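Local coordinates for surface layer protein (Geobacillus stearothermophilus, PDB 4UID), which probably self-assembles into the crystalline protein lattice that coats the bacterial cell, and is represented here by its domains 4 and 5, at residues S8-T13 / K101-T106; L43-K48 / T62-E67; V107-V112 / K138-N143; V118-V123 / A131-T136; G147-T152 / I187-G192. All coordinates share one frame; numbering follows the deposited sequence.

Interaction 1: residues S8-T13 / K101-T106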
# COMPACT_ATOMS: atom_id res chain seq x y z
N SER A 8 30.32 2.02 7.87
CA SER A 8 30.08 0.57 7.88
C SER A 8 28.63 0.12 7.59
O SER A 8 28.39 -1.06 7.31
CB SER A 8 30.55 -0.04 9.20
OG SER A 8 29.51 -0.08 10.17
N GLU A 9 27.67 1.06 7.70
CA GLU A 9 26.24 0.83 7.42
C GLU A 9 25.55 2.13 7.03
O GLU A 9 25.79 3.17 7.65
CB GLU A 9 25.52 0.22 8.64
CG GLU A 9 24.09 -0.28 8.37
CD GLU A 9 23.22 -0.35 9.62
OE1 GLU A 9 23.40 0.47 10.56
OE2 GLU A 9 22.31 -1.21 9.67
N LEU A 10 24.71 2.07 6.00
CA LEU A 10 23.80 3.16 5.65
C LEU A 10 22.47 2.60 5.12
O LEU A 10 22.34 2.30 3.93
CB LEU A 10 24.44 4.16 4.67
CG LEU A 10 23.69 5.49 4.54
CD1 LEU A 10 23.69 6.25 5.87
CD2 LEU A 10 24.23 6.36 3.41
N LYS A 11 21.52 2.44 6.02
CA LYS A 11 20.21 1.86 5.71
C LYS A 11 19.11 2.86 6.00
O LYS A 11 19.25 3.73 6.86
CB LYS A 11 19.97 0.61 6.54
CG LYS A 11 20.61 -0.66 6.01
CD LYS A 11 20.32 -1.83 6.95
CE LYS A 11 20.45 -3.17 6.24
NZ LYS A 11 19.70 -4.25 6.95
N LEU A 12 18.00 2.72 5.28
CA LEU A 12 16.77 3.41 5.60
C LEU A 12 15.95 2.55 6.56
O LEU A 12 15.79 1.34 6.33
CB LEU A 12 16.02 3.68 4.31
CG LEU A 12 14.58 4.16 4.32
CD1 LEU A 12 14.43 5.56 4.93
CD2 LEU A 12 14.11 4.13 2.88
N THR A 13 15.42 3.15 7.63
CA THR A 13 14.71 2.40 8.68
C THR A 13 13.48 3.07 9.28
O THR A 13 13.26 4.27 9.14
CB THR A 13 15.64 2.02 9.87
OG1 THR A 13 16.20 3.21 10.47
CG2 THR A 13 16.75 1.04 9.46
N LYS A 101 29.27 8.99 2.71
CA LYS A 101 28.65 7.86 1.99
C LYS A 101 27.29 8.27 1.38
O LYS A 101 26.58 9.11 1.94
CB LYS A 101 28.53 6.60 2.89
CG LYS A 101 28.37 5.27 2.14
CD LYS A 101 28.20 4.07 3.06
CE LYS A 101 27.66 2.85 2.33
NZ LYS A 101 28.58 2.21 1.34
N THR A 102 26.95 7.66 0.23
CA THR A 102 25.76 7.95 -0.56
C THR A 102 24.94 6.67 -0.81
O THR A 102 25.51 5.64 -1.21
CB THR A 102 26.18 8.61 -1.91
OG1 THR A 102 26.86 9.84 -1.66
CG2 THR A 102 24.98 8.90 -2.83
N ILE A 103 23.62 6.72 -0.60
CA ILE A 103 22.72 5.63 -1.05
C ILE A 103 21.53 6.16 -1.85
O ILE A 103 21.12 7.30 -1.64
CB ILE A 103 22.27 4.64 0.08
CG1 ILE A 103 21.47 5.36 1.19
CG2 ILE A 103 23.46 3.84 0.63
CD1 ILE A 103 20.78 4.46 2.21
N PRO A 104 21.00 5.35 -2.80
CA PRO A 104 19.75 5.77 -3.44
C PRO A 104 18.54 5.47 -2.55
O PRO A 104 18.59 4.59 -1.69
CB PRO A 104 19.68 4.92 -4.72
CG PRO A 104 20.95 4.13 -4.77
CD PRO A 104 21.49 4.09 -3.38
N VAL A 105 17.49 6.26 -2.74
CA VAL A 105 16.21 6.07 -2.06
C VAL A 105 15.16 6.31 -3.13
O VAL A 105 15.24 7.28 -3.91
CB VAL A 105 15.98 7.04 -0.89
CG1 VAL A 105 14.87 6.54 0.02
CG2 VAL A 105 17.23 7.26 -0.05
N THR A 106 14.20 5.40 -3.18
CA THR A 106 13.14 5.45 -4.17
C THR A 106 11.85 5.72 -3.43
O THR A 106 11.54 5.02 -2.46
CB THR A 106 13.04 4.12 -4.96
OG1 THR A 106 14.34 3.75 -5.44
CG2 THR A 106 12.10 4.24 -6.15
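L10 and I103 pack against each other, their side chains crossing at a slant, between the two sheets of the first Ig-like beta sandwich, and no hydrogen bond joins their strands. The axes of segments 8-13 and 101-106 come within 8.1 Å and their N-to-C directions differ by 26°, so side chains alone fill the interval. L10 CD2 lies 3.7 Å from CG1 of I103 and 3.8 Å from CG2, straddled by both branches of the isoleucine. I103 CG1 stands between its backbone N and carbonyl carbon (chi1 61°), which directs CD1 toward L10 O while CG2 remains beside the leucine tip. A thinner layer follows where L12 CD2 touches V105 CG1 at 3.8 Å, the two buried side chains crossing at about a right angle. Branched aliphatic chains fill the space between sheets that share no backbone bonds here. The other end is looser and open to solvent: the long aliphatic part of K101 packs at the exposed border of the contact, CD being 4.1 Å from L10 CB. Replacing I103 with an alanine would remove both branches and would probably open a gap beside L10. Strand 6-14 runs between strands 17-18 and 41-48, with a classic beta bulge at S8 and E9 opposite K46, whereas strand 99-107 borders the other sheet beside strand 88-96, whose V92 and V94 extend the same core.

Interaction 2: residues L43-K48 / T62-E67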
# COMPACT_ATOMS: atom_id res chain seq x y z
N LEU A 43 17.15 7.48 8.47
CA LEU A 43 18.31 6.72 8.03
C LEU A 43 19.15 6.39 9.26
O LEU A 43 19.33 7.25 10.15
CB LEU A 43 19.16 7.53 7.06
CG LEU A 43 18.40 8.08 5.86
CD1 LEU A 43 18.77 9.54 5.63
CD2 LEU A 43 18.60 7.20 4.62
N THR A 44 19.64 5.15 9.33
CA THR A 44 20.56 4.75 10.39
C THR A 44 21.95 4.67 9.75
O THR A 44 22.07 4.45 8.53
CB THR A 44 20.12 3.42 11.07
OG1 THR A 44 18.73 3.49 11.38
CG2 THR A 44 20.86 3.17 12.39
N ALA A 45 22.98 4.91 10.56
CA ALA A 45 24.38 4.85 10.13
C ALA A 45 25.30 4.38 11.27
O ALA A 45 25.20 4.84 12.42
CB ALA A 45 24.84 6.20 9.58
N LYS A 46 26.17 3.44 10.92
CA LYS A 46 27.21 2.96 11.82
C LYS A 46 28.56 3.22 11.18
O LYS A 46 28.66 3.34 9.95
CB LYS A 46 27.00 1.49 12.15
CG LYS A 46 26.13 1.31 13.39
CD LYS A 46 25.44 -0.05 13.44
CE LYS A 46 24.07 0.08 14.11
NZ LYS A 46 23.40 -1.23 14.36
N PHE A 47 29.57 3.37 12.04
CA PHE A 47 30.93 3.73 11.61
C PHE A 47 31.98 2.94 12.38
O PHE A 47 31.74 2.52 13.52
CB PHE A 47 31.22 5.22 11.82
CG PHE A 47 30.15 6.13 11.30
CD1 PHE A 47 29.08 6.51 12.13
CD2 PHE A 47 30.21 6.62 10.01
CE1 PHE A 47 28.08 7.34 11.66
CE2 PHE A 47 29.21 7.46 9.54
CZ PHE A 47 28.15 7.82 10.36
N LYS A 48 33.13 2.73 11.74
CA LYS A 48 34.33 2.16 12.37
C LYS A 48 35.49 3.16 12.36
O LYS A 48 35.48 4.11 11.56
CB LYS A 48 34.72 0.85 11.70
CG LYS A 48 33.98 -0.36 12.24
CD LYS A 48 34.04 -1.52 11.26
CE LYS A 48 33.50 -2.80 11.87
NZ LYS A 48 33.05 -3.74 10.81
N THR A 62 24.88 15.61 15.90
CA THR A 62 26.13 16.21 16.45
C THR A 62 27.44 15.66 15.82
O THR A 62 28.10 16.37 15.06
CB THR A 62 26.17 16.20 18.01
OG1 THR A 62 24.89 16.58 18.54
CG2 THR A 62 27.25 17.17 18.54
N ASP A 63 27.81 14.42 16.15
CA ASP A 63 29.00 13.77 15.58
C ASP A 63 28.89 13.59 14.07
O ASP A 63 29.89 13.78 13.35
CB ASP A 63 29.26 12.40 16.23
CG ASP A 63 29.18 12.44 17.75
OD1 ASP A 63 30.11 12.95 18.41
OD2 ASP A 63 28.20 11.94 18.30
N TYR A 64 27.69 13.24 13.60
CA TYR A 64 27.43 13.03 12.16
C TYR A 64 26.11 13.65 11.64
O TYR A 64 25.08 13.64 12.33
CB TYR A 64 27.60 11.54 11.77
CG TYR A 64 26.70 10.56 12.51
CD1 TYR A 64 26.95 10.20 13.84
CD2 TYR A 64 25.61 9.99 11.86
CE1 TYR A 64 26.11 9.31 14.50
CE2 TYR A 64 24.76 9.10 12.52
CZ TYR A 64 25.01 8.77 13.84
OH TYR A 64 24.16 7.89 14.47
N THR A 65 26.16 14.18 10.42
CA THR A 65 25.01 14.84 9.76
C THR A 65 24.55 14.20 8.43
O THR A 65 25.37 13.69 7.65
CB THR A 65 25.32 16.32 9.49
OG1 THR A 65 26.51 16.42 8.68
CG2 THR A 65 25.49 17.09 10.80
N PHE A 66 23.24 14.27 8.16
CA PHE A 66 22.63 13.74 6.93
C PHE A 66 22.17 14.87 5.99
O PHE A 66 21.69 15.91 6.44
CB PHE A 66 21.43 12.86 7.27
CG PHE A 66 21.79 11.60 8.04
CD1 PHE A 66 21.91 11.61 9.43
CD2 PHE A 66 21.98 10.38 7.37
CE1 PHE A 66 22.22 10.44 10.14
CE2 PHE A 66 22.28 9.21 8.08
CZ PHE A 66 22.41 9.24 9.46
N GLU A 67 22.35 14.64 4.69
CA GLU A 67 21.97 15.59 3.62
C GLU A 67 21.06 14.89 2.62
O GLU A 67 21.22 13.70 2.35
CB GLU A 67 23.19 16.13 2.84
CG GLU A 67 24.51 16.23 3.61
CD GLU A 67 24.61 17.49 4.45
OE1 GLU A 67 24.90 18.56 3.85
OE2 GLU A 67 24.41 17.41 5.70
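F47 presents the edge of its ring to the face of Y64 in a T-shaped stack, with centroids 4.8 Å apart and planes at 66°. F47 CE1 stands 3.5 Å above the plane of the Y64 ring, over its centre, so the ring hydrogens of the phenylalanine meet the electron-rich face of the tyrosine. Y64 offers that face because its CG sits between the backbone N and the carbonyl carbon (chi1 59°), lifting the ring from the chain toward strand 41-48. Next comes A45, whose CB touches two rings, at 4.1 Å from Y64 CE2 and 3.9 Å from F66 CZ; a small residue fits where two aromatics converge. The F66 ring reaches the edge of Y64 with CZ and runs alongside L43 in the opposite direction, F66 CE2 lying 3.7 Å from L43 CB. All of this is hydrophobic packing between border strand 41-48 and strand 65-68 with the loop that leads into it, in the beta sandwich of a bacterial Ig-like domain, where alternate residues L43, A45 and F47 point to the core. Around them, Y96 makes a further edge-to-face stack with F47 and also packs on Y64, while V94 packs on F66 and V92 on L43. On the near sheet L10 lies against A45 and V7 against F47. The loop before Y64 is tied by D63 OD2, which accepts a hydrogen bond from V59 N.

Interaction 3: residues V107-V112 / K138-N143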
# COMPACT_ATOMS: atom_id res chain seq x y z
N VAL A 107 11.14 6.76 -3.88
CA VAL A 107 9.74 6.99 -3.49
C VAL A 107 8.86 6.48 -4.62
O VAL A 107 9.05 6.84 -5.78
CB VAL A 107 9.46 8.47 -3.25
CG1 VAL A 107 8.03 8.67 -2.78
CG2 VAL A 107 10.45 9.07 -2.27
N LYS A 108 7.90 5.63 -4.28
CA LYS A 108 6.96 5.15 -5.29
C LYS A 108 5.70 5.98 -5.23
O LYS A 108 5.41 6.59 -4.19
CB LYS A 108 6.69 3.66 -5.13
CG LYS A 108 7.87 2.80 -5.57
CD LYS A 108 7.65 1.34 -5.20
CE LYS A 108 8.21 0.39 -6.25
NZ LYS A 108 7.39 -0.85 -6.34
N ALA A 109 4.99 6.05 -6.35
CA ALA A 109 3.67 6.70 -6.39
C ALA A 109 2.74 5.96 -5.45
O ALA A 109 2.85 4.73 -5.33
CB ALA A 109 3.09 6.72 -7.80
N ASN A 110 1.87 6.70 -4.77
CA ASN A 110 0.90 6.05 -3.89
C ASN A 110 -0.03 5.10 -4.62
O ASN A 110 -0.32 5.30 -5.82
CB ASN A 110 0.04 7.08 -3.14
CG ASN A 110 0.87 8.14 -2.48
OD1 ASN A 110 1.86 7.83 -1.81
ND2 ASN A 110 0.48 9.40 -2.67
N PRO A 111 -0.51 4.05 -3.90
CA PRO A 111 -1.57 3.16 -4.35
C PRO A 111 -2.76 3.91 -4.89
O PRO A 111 -3.18 4.91 -4.32
CB PRO A 111 -1.97 2.47 -3.07
CG PRO A 111 -0.67 2.31 -2.37
CD PRO A 111 0.09 3.57 -2.64
N VAL A 112 -3.27 3.45 -6.03
CA VAL A 112 -4.58 3.86 -6.56
C VAL A 112 -5.28 2.57 -7.04
O VAL A 112 -4.61 1.56 -7.23
CB VAL A 112 -4.45 4.90 -7.71
CG1 VAL A 112 -3.94 6.24 -7.17
CG2 VAL A 112 -3.56 4.38 -8.83
N LYS A 138 -7.71 -4.10 -5.93
CA LYS A 138 -6.26 -4.14 -6.03
C LYS A 138 -5.71 -2.85 -6.61
O LYS A 138 -6.34 -2.24 -7.50
CB LYS A 138 -5.80 -5.36 -6.83
CG LYS A 138 -6.30 -6.71 -6.30
CD LYS A 138 -5.19 -7.73 -6.24
CE LYS A 138 -5.70 -9.12 -5.86
NZ LYS A 138 -5.71 -10.10 -6.99
N ASP A 139 -4.57 -2.44 -6.09
CA ASP A 139 -3.83 -1.30 -6.60
C ASP A 139 -2.92 -1.62 -7.79
O ASP A 139 -2.84 -2.77 -8.22
CB ASP A 139 -3.02 -0.64 -5.48
CG ASP A 139 -1.94 -1.54 -4.90
OD1 ASP A 139 -1.40 -2.45 -5.58
OD2 ASP A 139 -1.62 -1.30 -3.73
N GLN A 140 -2.22 -0.61 -8.31
CA GLN A 140 -1.37 -0.77 -9.51
C GLN A 140 -0.23 -1.78 -9.32
O GLN A 140 0.28 -2.34 -10.30
CB GLN A 140 -0.83 0.57 -10.05
CG GLN A 140 0.14 1.28 -9.13
CD GLN A 140 -0.55 2.24 -8.19
OE1 GLN A 140 -1.61 1.93 -7.57
NE2 GLN A 140 0.05 3.42 -8.05
N TYR A 141 0.15 -2.01 -8.07
CA TYR A 141 1.19 -2.97 -7.76
C TYR A 141 0.63 -4.37 -7.55
O TYR A 141 1.39 -5.30 -7.26
CB TYR A 141 1.96 -2.50 -6.52
CG TYR A 141 2.44 -1.08 -6.63
CD1 TYR A 141 3.42 -0.70 -7.57
CD2 TYR A 141 1.91 -0.08 -5.79
CE1 TYR A 141 3.86 0.62 -7.68
CE2 TYR A 141 2.35 1.24 -5.88
CZ TYR A 141 3.32 1.59 -6.82
OH TYR A 141 3.75 2.91 -6.90
N GLY A 142 -0.69 -4.51 -7.70
CA GLY A 142 -1.36 -5.78 -7.48
C GLY A 142 -1.47 -6.22 -6.04
O GLY A 142 -1.58 -7.41 -5.77
N ASN A 143 -1.44 -5.27 -5.10
CA ASN A 143 -1.80 -5.55 -3.71
C ASN A 143 -3.19 -5.04 -3.38
O ASN A 143 -3.69 -4.13 -4.03
CB ASN A 143 -0.83 -4.93 -2.72
CG ASN A 143 0.61 -5.10 -3.13
OD1 ASN A 143 1.33 -4.10 -3.26
ND2 ASN A 143 1.04 -6.36 -3.32
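Q140 reaches N110 and V112 because its chain is folded twice: CG lies between the backbone N and carbonyl carbon (chi1 66°), and a bend at chi2 (-91°) swings the amide toward the linker. OE1 accepts V112 N on a lone pair, in the carbonyl plane, at 2.7 Å, while NE2 donates to N110 O at 2.9 Å from above the plane of that carbonyl. A glutamine suits the place, since it donates and accepts toward one run of backbone; its own N adds a weak bond to V112 O. Y141 turns its ring beneath Q140 CG, and its OH donates to A109 O at 2.6 Å, with that oxygen at the ring edge. The type I turn from D139 to G142 carries both side chains, and D139 OD1 accepts N143 N, just past the turn, from above the carboxylate plane. P111 packs its CB against D139 OD2, 3.8 Å away. Residues 108-112 connect the two Ig-like domains, leading from strand 99-107 to strand 113-118, so this turn after strand 130-139 packs against the interdomain connection; Y23 of the first domain meets the Y141 ring, and N110 OD1 accepts a bond from N25 N.

Interaction 4: residues V118-V123 / A131-T136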
# COMPACT_ATOMS: atom_id res chain seq x y z
N VAL A 118 -13.02 -10.30 -9.08
CA VAL A 118 -14.32 -10.89 -8.76
C VAL A 118 -14.27 -12.40 -8.83
O VAL A 118 -14.11 -12.97 -9.90
CB VAL A 118 -15.39 -10.38 -9.74
CG1 VAL A 118 -16.77 -10.93 -9.41
CG2 VAL A 118 -15.45 -8.87 -9.72
N ASP A 119 -14.42 -13.03 -7.67
CA ASP A 119 -14.54 -14.49 -7.41
C ASP A 119 -15.47 -15.31 -8.32
O ASP A 119 -15.51 -16.55 -8.23
CB ASP A 119 -15.17 -14.61 -6.02
CG ASP A 119 -14.68 -15.80 -5.24
OD1 ASP A 119 -14.01 -16.68 -5.83
OD2 ASP A 119 -14.96 -15.86 -4.02
N SER A 120 -16.26 -14.64 -9.15
CA SER A 120 -17.32 -15.29 -9.87
C SER A 120 -17.33 -14.86 -11.33
O SER A 120 -16.68 -13.90 -11.70
CB SER A 120 -18.64 -14.96 -9.18
OG SER A 120 -19.67 -15.86 -9.56
N THR A 121 -18.07 -15.59 -12.15
CA THR A 121 -18.12 -15.35 -13.58
C THR A 121 -19.58 -15.22 -14.00
O THR A 121 -19.90 -14.87 -15.14
CB THR A 121 -17.39 -16.49 -14.33
OG1 THR A 121 -16.72 -15.96 -15.46
CG2 THR A 121 -18.35 -17.64 -14.78
N GLY A 122 -20.45 -15.50 -13.04
CA GLY A 122 -21.89 -15.59 -13.25
C GLY A 122 -22.46 -16.23 -12.01
O GLY A 122 -21.76 -16.92 -11.29
N VAL A 123 -23.74 -15.99 -11.76
CA VAL A 123 -24.41 -16.49 -10.56
C VAL A 123 -25.68 -17.22 -10.94
O VAL A 123 -26.44 -16.81 -11.81
CB VAL A 123 -24.69 -15.34 -9.54
CG1 VAL A 123 -25.45 -15.85 -8.31
CG2 VAL A 123 -23.39 -14.70 -9.06
N ALA A 131 -27.28 -16.04 -2.83
CA ALA A 131 -25.97 -16.50 -3.21
C ALA A 131 -24.92 -15.45 -2.92
O ALA A 131 -25.23 -14.29 -2.77
CB ALA A 131 -25.93 -16.93 -4.67
N THR A 132 -23.68 -15.90 -2.91
CA THR A 132 -22.55 -15.22 -2.32
C THR A 132 -21.32 -15.35 -3.21
O THR A 132 -21.04 -16.44 -3.74
CB THR A 132 -22.33 -15.83 -0.91
OG1 THR A 132 -22.96 -14.99 0.04
CG2 THR A 132 -20.83 -16.05 -0.52
N PHE A 133 -20.59 -14.24 -3.38
CA PHE A 133 -19.23 -14.27 -3.93
C PHE A 133 -18.43 -13.11 -3.38
O PHE A 133 -19.01 -12.21 -2.79
CB PHE A 133 -19.24 -14.24 -5.47
CG PHE A 133 -19.92 -13.04 -6.06
CD1 PHE A 133 -19.21 -11.86 -6.30
CD2 PHE A 133 -21.27 -13.08 -6.39
CE1 PHE A 133 -19.82 -10.73 -6.84
CE2 PHE A 133 -21.89 -11.96 -6.94
CZ PHE A 133 -21.17 -10.78 -7.17
N LYS A 134 -17.12 -13.12 -3.61
CA LYS A 134 -16.19 -12.09 -3.10
C LYS A 134 -15.69 -11.12 -4.16
O LYS A 134 -15.53 -11.46 -5.34
CB LYS A 134 -14.96 -12.69 -2.41
CG LYS A 134 -15.26 -13.69 -1.31
CD LYS A 134 -16.07 -13.07 -0.18
CE LYS A 134 -16.65 -14.14 0.72
NZ LYS A 134 -15.56 -14.90 1.38
N VAL A 135 -15.42 -9.90 -3.68
CA VAL A 135 -14.91 -8.81 -4.50
C VAL A 135 -13.65 -8.28 -3.83
O VAL A 135 -13.66 -7.97 -2.65
CB VAL A 135 -15.97 -7.71 -4.65
CG1 VAL A 135 -15.37 -6.43 -5.18
CG2 VAL A 135 -17.08 -8.19 -5.58
N THR A 136 -12.56 -8.18 -4.59
CA THR A 136 -11.30 -7.72 -4.05
C THR A 136 -10.77 -6.60 -4.89
O THR A 136 -10.64 -6.74 -6.11
CB THR A 136 -10.27 -8.87 -3.98
OG1 THR A 136 -10.89 -10.00 -3.36
CG2 THR A 136 -9.02 -8.46 -3.17
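D119 and K134 supply the polar link across this contact: D119 N donates to K134 O at 3.0 Å, with an N-H...O angle of 150°. The bond lies next to V118 and V135, an antiparallel non-hydrogen-bonded pair, and marks the point where the two segments begin to part. Electrostatics come second. The D119 carboxylate lies alongside the lysine, pointing the same way, with OD2 3.5 Å from K134 CG, but K134 NZ stays 5.5 Å from OD2. Any attraction between the opposite charges would probably be weak at this separation. Apolar packing gathers round the ring of F133. That ring is brought under the departing loop by a chi1 of 59°, which sets CG between the backbone N and the carbonyl carbon. V118 CG1 approaches F133 CE1 at 4.0 Å, V123 CG2 comes to CE2 at 3.8 Å, and S120 CB lies nearer the root, 3.8 Å from F133 CB. One broad, flat side chain thus touches both ends of the loop. Beyond it, V123 CG1 rests 3.8 Å from A131 CB. With a serine in place of F133, V118 and V123 would probably be left without the ring they share, opening a gap between them. Through this loop the chain changes sheets, from strand 113-118 beside strand 130-139 to strand 123-126 running parallel to strand 194-203, much as the A and A' strands of an immunoglobulin fold do, while V175 of strand 172-179 packs on F133 from within its own sheet.

Interaction 5: residues G147-T152 / I187-G192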
# COMPACT_ATOMS: atom_id res chain seq x y z
N GLY A 147 -10.96 0.75 -0.42
CA GLY A 147 -11.76 1.67 -1.21
C GLY A 147 -13.22 1.32 -1.22
O GLY A 147 -13.63 0.26 -0.73
N ASN A 148 -14.04 2.19 -1.78
CA ASN A 148 -15.48 2.01 -1.63
C ASN A 148 -16.06 1.20 -2.78
O ASN A 148 -15.53 1.22 -3.87
CB ASN A 148 -16.14 3.37 -1.40
CG ASN A 148 -15.49 4.12 -0.23
OD1 ASN A 148 -14.98 3.51 0.73
ND2 ASN A 148 -15.48 5.44 -0.32
N VAL A 149 -17.13 0.46 -2.50
CA VAL A 149 -17.79 -0.41 -3.48
C VAL A 149 -19.33 -0.22 -3.54
O VAL A 149 -19.98 -0.11 -2.51
CB VAL A 149 -17.43 -1.86 -3.18
CG1 VAL A 149 -18.48 -2.81 -3.69
CG2 VAL A 149 -16.09 -2.18 -3.81
N ASN A 150 -19.90 -0.17 -4.75
CA ASN A 150 -21.35 -0.04 -4.92
C ASN A 150 -21.88 -1.04 -5.92
O ASN A 150 -21.34 -1.16 -7.01
CB ASN A 150 -21.75 1.34 -5.39
CG ASN A 150 -21.47 2.41 -4.36
OD1 ASN A 150 -20.49 3.13 -4.49
ND2 ASN A 150 -22.31 2.51 -3.34
N VAL A 151 -22.96 -1.73 -5.52
CA VAL A 151 -23.58 -2.82 -6.26
C VAL A 151 -25.06 -2.52 -6.52
O VAL A 151 -25.80 -2.11 -5.62
CB VAL A 151 -23.43 -4.18 -5.55
CG1 VAL A 151 -21.96 -4.52 -5.31
CG2 VAL A 151 -24.20 -4.20 -4.22
N THR A 152 -25.47 -2.71 -7.78
CA THR A 152 -26.85 -2.52 -8.18
C THR A 152 -27.20 -3.66 -9.13
O THR A 152 -26.34 -4.47 -9.52
CB THR A 152 -27.08 -1.16 -8.89
OG1 THR A 152 -26.34 -1.11 -10.13
CG2 THR A 152 -26.68 0.06 -7.96
N ILE A 187 -25.78 -7.91 -12.46
CA ILE A 187 -25.28 -7.07 -11.37
C ILE A 187 -24.05 -6.33 -11.89
O ILE A 187 -23.22 -6.86 -12.64
CB ILE A 187 -24.73 -7.88 -10.18
CG1 ILE A 187 -25.71 -8.88 -9.66
CG2 ILE A 187 -24.35 -7.00 -8.99
CD1 ILE A 187 -24.93 -10.00 -9.02
N THR A 188 -23.92 -5.10 -11.41
CA THR A 188 -22.80 -4.26 -11.73
C THR A 188 -22.15 -3.88 -10.37
O THR A 188 -22.83 -3.46 -9.45
CB THR A 188 -23.30 -3.03 -12.52
OG1 THR A 188 -24.29 -2.36 -11.73
CG2 THR A 188 -24.01 -3.47 -13.79
N ILE A 189 -20.84 -4.10 -10.27
CA ILE A 189 -20.06 -3.74 -9.09
C ILE A 189 -19.21 -2.57 -9.49
O ILE A 189 -18.38 -2.71 -10.38
CB ILE A 189 -19.14 -4.89 -8.66
CG1 ILE A 189 -19.95 -6.06 -8.08
CG2 ILE A 189 -18.09 -4.43 -7.66
CD1 ILE A 189 -19.98 -7.24 -9.00
N LYS A 190 -19.42 -1.43 -8.84
CA LYS A 190 -18.71 -0.19 -9.16
C LYS A 190 -17.73 0.15 -8.04
O LYS A 190 -18.03 -0.05 -6.86
CB LYS A 190 -19.69 0.99 -9.33
CG LYS A 190 -20.71 0.89 -10.46
CD LYS A 190 -20.87 2.26 -11.15
CE LYS A 190 -22.25 2.88 -11.09
NZ LYS A 190 -23.18 2.06 -11.90
N SER A 191 -16.57 0.66 -8.41
CA SER A 191 -15.63 1.23 -7.46
C SER A 191 -14.83 2.27 -8.20
O SER A 191 -14.32 1.99 -9.30
CB SER A 191 -14.69 0.16 -6.93
OG SER A 191 -13.87 0.69 -5.92
N GLY A 192 -14.70 3.45 -7.61
CA GLY A 192 -14.05 4.58 -8.28
C GLY A 192 -14.62 4.80 -9.68
O GLY A 192 -15.84 4.89 -9.87
O HOH W 1 -23.24 -0.43 -8.99
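N150 O is held by two donors: K190 N reaches it at 2.7 Å in a nearly straight bond, and a water donates to it at 2.8 Å. The same water also donates to T188 O, which already accepts T152 N, so it bridges a carbonyl of each strand. N150 with K190 and T152 with T188 are hydrogen-bonded pairs, each joined by two reciprocal backbone bonds, and V151 with I189 is the non-hydrogen-bonded pair between them. Where the strand pairing gives out, a side chain takes over: with OG turned opposite its backbone N (chi1 -174°), the short side chain of S191 reaches across to donate to N148 O at 2.7 Å. This is a regular antiparallel pair at the border of a mixed sheet, one of the two sheets of the second Ig-like sandwich, and its residues alternate accordingly. On one face N150 and K190 are exposed polar residues, and T152 OG1 makes a weak bond to T188 OG1 at 2.9 Å; beta-branched threonines suit the extended chain and can still pair through their hydroxyls. On the other face V151 and I189 lie side by side, pointing the same way, with V151 CG1 3.8 Å from I189 CG1. Behind them I189 packs on F133 and I116, V149 and S191 on L137, and V151 on V161 and V163, while I187 and I189 bond through their backbones to strand 194-203.

Overall arrangement
The five contacts follow the length of a two-domain chain. Interactions 1 and 2 both join the two sheets of the first Ig-like sandwich; their centres lie 10 Å apart, interaction 2 is nested in the loop closed by interaction 1, and T13 OG1 meets T44 OG1 where strands 6-14 and 41-48 adjoin. Interaction 3 comes next along the chain, near its centre, and binds the linker to the second domain. There interaction 4 is nested inside interaction 3, sharing strand 130-139, and interaction 5 follows, 13 Å from interaction 4, with F133 packing on I187 and I189. Interactions 2 and 4 stand about 53 Å apart between centres, consistent with an elongated rod of tandem domains.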